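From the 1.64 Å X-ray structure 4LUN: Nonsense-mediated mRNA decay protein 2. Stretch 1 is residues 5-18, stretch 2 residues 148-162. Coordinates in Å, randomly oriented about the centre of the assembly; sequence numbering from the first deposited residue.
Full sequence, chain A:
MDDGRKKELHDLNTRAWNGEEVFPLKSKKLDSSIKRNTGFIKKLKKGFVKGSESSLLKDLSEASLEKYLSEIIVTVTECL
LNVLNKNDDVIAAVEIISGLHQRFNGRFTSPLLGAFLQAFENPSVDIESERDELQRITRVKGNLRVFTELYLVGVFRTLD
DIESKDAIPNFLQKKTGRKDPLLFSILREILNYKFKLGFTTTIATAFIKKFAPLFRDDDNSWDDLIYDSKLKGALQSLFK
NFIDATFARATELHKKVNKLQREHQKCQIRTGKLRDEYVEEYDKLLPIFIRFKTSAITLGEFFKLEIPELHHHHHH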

# COMPACT_ATOMS: atom_id res chain seq x y z
N ARG A 5 20.09 -4.07 -7.22
CA ARG A 5 20.24 -3.40 -5.94
C ARG A 5 19.22 -3.92 -4.92
O ARG A 5 19.52 -4.04 -3.73
CB ARG A 5 20.11 -1.89 -6.10
CG ARG A 5 20.29 -1.10 -4.81
CD ARG A 5 21.62 -1.39 -4.15
NE ARG A 5 21.78 -0.64 -2.91
CZ ARG A 5 22.74 -0.84 -2.01
NH1 ARG A 5 23.64 -1.80 -2.21
NH2 ARG A 5 22.79 -0.10 -0.92
N LYS A 6 18.01 -4.22 -5.38
CA LYS A 6 17.01 -4.84 -4.52
C LYS A 6 17.56 -6.14 -3.95
O LYS A 6 17.44 -6.41 -2.75
CB LYS A 6 15.72 -5.14 -5.28
CG LYS A 6 14.79 -3.95 -5.46
CD LYS A 6 13.44 -4.41 -6.00
CE LYS A 6 12.45 -3.26 -6.10
NZ LYS A 6 13.12 -2.01 -6.54
N LYS A 7 18.16 -6.95 -4.81
CA LYS A 7 18.70 -8.24 -4.38
C LYS A 7 19.91 -8.08 -3.45
O LYS A 7 20.06 -8.84 -2.48
CB LYS A 7 19.01 -9.13 -5.59
CG LYS A 7 17.75 -9.57 -6.34
CD LYS A 7 18.07 -10.40 -7.58
CE LYS A 7 17.69 -9.65 -8.85
NZ LYS A 7 16.65 -10.38 -9.63
N GLU A 8 20.76 -7.10 -3.72
CA GLU A 8 21.88 -6.78 -2.84
C GLU A 8 21.39 -6.47 -1.43
O GLU A 8 21.90 -7.00 -0.44
CB GLU A 8 22.66 -5.57 -3.35
CG GLU A 8 23.55 -5.83 -4.56
CD GLU A 8 24.35 -4.60 -4.95
OE1 GLU A 8 24.57 -3.73 -4.08
OE2 GLU A 8 24.75 -4.50 -6.13
N LEU A 9 20.40 -5.58 -1.34
CA LEU A 9 19.83 -5.19 -0.05
C LEU A 9 19.10 -6.35 0.60
O LEU A 9 19.18 -6.53 1.82
CB LEU A 9 18.84 -4.03 -0.24
CG LEU A 9 19.44 -2.65 -0.50
CD1 LEU A 9 18.34 -1.66 -0.83
CD2 LEU A 9 20.23 -2.18 0.71
N HIS A 10 18.38 -7.12 -0.20
CA HIS A 10 17.66 -8.29 0.31
C HIS A 10 18.63 -9.25 1.00
O HIS A 10 18.35 -9.75 2.09
CB HIS A 10 16.88 -9.00 -0.80
CG HIS A 10 15.89 -10.00 -0.28
ND1 HIS A 10 16.25 -11.28 0.09
CD2 HIS A 10 14.56 -9.90 -0.05
CE1 HIS A 10 15.19 -11.92 0.53
NE2 HIS A 10 14.15 -11.11 0.46
N ASP A 11 19.78 -9.49 0.38
CA ASP A 11 20.79 -10.37 0.98
C ASP A 11 21.30 -9.83 2.31
O ASP A 11 21.37 -10.55 3.30
CB ASP A 11 21.95 -10.62 0.01
CG ASP A 11 22.96 -11.63 0.54
OD1 ASP A 11 22.57 -12.49 1.36
OD2 ASP A 11 24.13 -11.57 0.13
N LEU A 12 21.65 -8.54 2.33
CA LEU A 12 22.09 -7.88 3.55
C LEU A 12 21.00 -7.85 4.61
O LEU A 12 21.25 -8.11 5.78
CB LEU A 12 22.55 -6.45 3.26
CG LEU A 12 23.83 -6.30 2.45
CD1 LEU A 12 24.03 -4.84 2.05
CD2 LEU A 12 25.03 -6.78 3.25
N ASN A 13 19.77 -7.54 4.21
CA ASN A 13 18.69 -7.44 5.18
C ASN A 13 18.32 -8.80 5.75
O ASN A 13 17.90 -8.92 6.89
CB ASN A 13 17.48 -6.72 4.56
CG ASN A 13 17.75 -5.24 4.32
OD1 ASN A 13 18.54 -4.63 5.05
ND2 ASN A 13 17.10 -4.66 3.31
N THR A 14 18.48 -9.84 4.93
CA THR A 14 18.16 -11.19 5.37
C THR A 14 19.22 -11.65 6.37
O THR A 14 18.92 -12.26 7.39
CB THR A 14 18.07 -12.15 4.17
OG1 THR A 14 16.98 -11.77 3.31
CG2 THR A 14 17.86 -13.58 4.66
N ARG A 15 20.48 -11.32 6.08
CA ARG A 15 21.56 -11.63 7.02
C ARG A 15 21.37 -10.93 8.36
O ARG A 15 21.59 -11.52 9.41
CB ARG A 15 22.92 -11.31 6.40
CG ARG A 15 23.28 -12.24 5.25
CD ARG A 15 24.77 -12.37 5.08
NE ARG A 15 25.37 -11.20 4.46
CZ ARG A 15 26.42 -10.54 4.96
NH1 ARG A 15 26.98 -10.94 6.09
NH2 ARG A 15 26.90 -9.48 4.32
N ALA A 16 20.94 -9.67 8.32
CA ALA A 16 20.66 -8.93 9.55
C ALA A 16 19.53 -9.57 10.35
O ALA A 16 19.63 -9.67 11.57
CB ALA A 16 20.36 -7.46 9.25
N TRP A 17 18.47 -10.01 9.67
CA TRP A 17 17.40 -10.72 10.35
C TRP A 17 17.96 -11.99 10.97
O TRP A 17 17.47 -12.45 12.01
CB TRP A 17 16.25 -11.06 9.40
CG TRP A 17 15.16 -10.02 9.34
CD1 TRP A 17 14.72 -9.36 8.22
CD2 TRP A 17 14.34 -9.54 10.43
NE1 TRP A 17 13.71 -8.50 8.55
CE2 TRP A 17 13.45 -8.59 9.89
CE3 TRP A 17 14.29 -9.83 11.80
CZ2 TRP A 17 12.52 -7.91 10.68
CZ3 TRP A 17 13.36 -9.15 12.58
CH2 TRP A 17 12.49 -8.20 12.02
N ASN A 18 18.98 -12.56 10.34
CA ASN A 18 19.57 -13.82 10.79
C ASN A 18 20.58 -13.62 11.92
O ASN A 18 21.21 -14.58 12.38
CB ASN A 18 20.21 -14.57 9.61
CG ASN A 18 19.18 -15.25 8.73
OD1 ASN A 18 18.06 -15.54 9.15
ND2 ASN A 18 19.56 -15.53 7.48
N THR A 148 5.46 -2.19 0.53
CA THR A 148 5.80 -3.23 -0.44
C THR A 148 7.26 -3.13 -0.88
O THR A 148 7.93 -4.16 -1.05
CB THR A 148 4.84 -3.20 -1.64
OG1 THR A 148 3.50 -3.34 -1.14
CG2 THR A 148 5.10 -4.39 -2.55
N GLU A 149 7.76 -1.91 -1.02
CA GLU A 149 9.15 -1.72 -1.41
C GLU A 149 10.07 -2.27 -0.31
O GLU A 149 11.13 -2.86 -0.60
CB GLU A 149 9.48 -0.25 -1.67
CG GLU A 149 8.67 0.43 -2.78
CD GLU A 149 9.04 -0.02 -4.19
OE1 GLU A 149 9.87 -0.94 -4.35
OE2 GLU A 149 8.49 0.57 -5.14
N LEU A 150 9.66 -2.09 0.95
CA LEU A 150 10.45 -2.61 2.07
C LEU A 150 10.28 -4.11 2.27
O LEU A 150 11.15 -4.78 2.85
CB LEU A 150 10.10 -1.87 3.38
CG LEU A 150 10.58 -0.43 3.41
CD1 LEU A 150 9.91 0.32 4.56
CD2 LEU A 150 12.10 -0.40 3.56
N TYR A 151 9.16 -4.63 1.80
CA TYR A 151 8.96 -6.06 1.77
C TYR A 151 9.92 -6.66 0.75
O TYR A 151 10.57 -7.68 1.02
CB TYR A 151 7.50 -6.40 1.40
CG TYR A 151 7.33 -7.86 1.05
CD1 TYR A 151 7.09 -8.80 2.04
CD2 TYR A 151 7.45 -8.31 -0.26
CE1 TYR A 151 6.97 -10.14 1.73
CE2 TYR A 151 7.34 -9.64 -0.58
CZ TYR A 151 7.09 -10.56 0.41
OH TYR A 151 6.96 -11.89 0.08
N LEU A 152 10.01 -6.04 -0.42
CA LEU A 152 10.81 -6.63 -1.50
C LEU A 152 12.31 -6.63 -1.20
O LEU A 152 13.07 -7.41 -1.79
CB LEU A 152 10.52 -5.93 -2.82
CG LEU A 152 9.13 -6.20 -3.41
CD1 LEU A 152 8.86 -5.22 -4.54
CD2 LEU A 152 9.02 -7.65 -3.90
N VAL A 153 12.74 -5.76 -0.30
CA VAL A 153 14.15 -5.79 0.12
C VAL A 153 14.36 -6.55 1.43
O VAL A 153 15.44 -6.51 2.00
CB VAL A 153 14.81 -4.37 0.17
CG1 VAL A 153 14.80 -3.75 -1.22
CG2 VAL A 153 14.12 -3.47 1.19
N GLY A 154 13.34 -7.26 1.89
CA GLY A 154 13.53 -8.15 3.02
C GLY A 154 13.55 -7.50 4.39
O GLY A 154 13.98 -8.11 5.38
N VAL A 155 13.06 -6.27 4.48
CA VAL A 155 12.96 -5.61 5.78
C VAL A 155 11.67 -6.00 6.48
O VAL A 155 11.68 -6.49 7.62
CB VAL A 155 13.04 -4.08 5.62
CG1 VAL A 155 12.79 -3.39 6.97
CG2 VAL A 155 14.40 -3.69 5.07
N PHE A 156 10.55 -5.79 5.79
CA PHE A 156 9.22 -6.11 6.29
C PHE A 156 8.75 -7.43 5.67
O PHE A 156 8.29 -7.43 4.54
CB PHE A 156 8.22 -5.05 5.84
CG PHE A 156 8.31 -3.74 6.58
CD1 PHE A 156 9.06 -3.60 7.73
CD2 PHE A 156 7.59 -2.65 6.11
CE1 PHE A 156 9.11 -2.39 8.40
CE2 PHE A 156 7.63 -1.43 6.78
CZ PHE A 156 8.39 -1.30 7.93
N ARG A 157 8.83 -8.53 6.40
CA ARG A 157 8.60 -9.84 5.80
C ARG A 157 7.34 -10.55 6.23
O ARG A 157 6.60 -11.07 5.40
CB ARG A 157 9.78 -10.77 6.09
CG ARG A 157 11.14 -10.10 5.89
CD ARG A 157 12.27 -11.11 6.08
NE ARG A 157 12.38 -11.58 7.46
CZ ARG A 157 13.25 -12.51 7.85
NH1 ARG A 157 14.07 -13.06 6.96
NH2 ARG A 157 13.29 -12.90 9.11
N THR A 158 7.11 -10.61 7.54
CA THR A 158 6.06 -11.47 8.07
C THR A 158 5.70 -11.05 9.49
O THR A 158 6.50 -10.43 10.18
CB THR A 158 6.53 -12.96 8.07
OG1 THR A 158 5.55 -13.78 8.73
CG2 THR A 158 7.86 -13.10 8.80
N LEU A 159 4.49 -11.38 9.92
CA LEU A 159 4.11 -11.11 11.30
C LEU A 159 4.97 -11.92 12.25
O LEU A 159 5.09 -11.59 13.42
CB LEU A 159 2.64 -11.43 11.54
CG LEU A 159 1.62 -10.55 10.82
CD1 LEU A 159 0.22 -11.09 11.00
CD2 LEU A 159 1.69 -9.10 11.32
N ASP A 160 5.58 -12.99 11.74
CA ASP A 160 6.41 -13.85 12.59
C ASP A 160 7.68 -13.15 13.10
O ASP A 160 8.32 -13.64 14.03
CB ASP A 160 6.78 -15.14 11.85
CG ASP A 160 5.63 -16.14 11.79
OD1 ASP A 160 4.64 -15.95 12.53
OD2 ASP A 160 5.73 -17.12 11.02
N ASP A 161 8.03 -12.01 12.52
CA ASP A 161 9.21 -11.26 12.92
C ASP A 161 8.92 -10.30 14.06
O ASP A 161 9.84 -9.75 14.67
CB ASP A 161 9.76 -10.43 11.76
CG ASP A 161 10.46 -11.26 10.70
OD1 ASP A 161 10.49 -10.81 9.54
OD2 ASP A 161 10.98 -12.35 11.02
N ILE A 162 7.64 -10.08 14.33
CA ILE A 162 7.27 -9.12 15.37
C ILE A 162 7.30 -9.80 16.73
O ILE A 162 6.82 -10.92 16.88
CB ILE A 162 5.89 -8.49 15.09
CG1 ILE A 162 5.86 -7.91 13.68
CG2 ILE A 162 5.57 -7.42 16.11
CD1 ILE A 162 4.55 -7.25 13.30
O HOH W 1 14.54 -12.85 4.00

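Helix 5-17 packs against helix 148-152 and the residues that follow, burying 655 Å² in all. Lys6 begins the contact with the aliphatic part of its side chain, CG lying 4.2 Å from Val153 CG1, while its NZ stays 4.1 Å from Glu149 OE1, beyond salt-bridge range. One turn on, Leu9 points toward the loop and adds an apolar contact, CB to Val153 CB at 4.1 Å. The backbones come closest at His10, whose CA lies 3.3 Å from Val153 O in a CA-H...O contact; its imidazole edge meets Leu152 O, 3.4 Å from CD2. Gly154 permits this approach: it has positive phi, and a CB there would sit 3.1 Å from His10 CD2. Asn13, buried, donates from ND2 to Val153 O (2.8 Å, 166°), giving the carbonyl of Val153 a side-chain donor. Thr14 reaches Arg157 through water 1, which donates to OG1 (2.8 Å) and accepts from Arg157 NH1 (3.0 Å). Trp17 has the most area covered. Its NE1 donates to Val155 O (3.0 Å), and the Arg157 guanidinium stacks flat on its indole, planes at 2°, with CZ 3.8 Å from the five-membered ring centroid. Asp161 holds that guanidinium through a salt bridge, OD1 to Arg157 NE at 2.9 Å, while its CB packs over the six-membered ring.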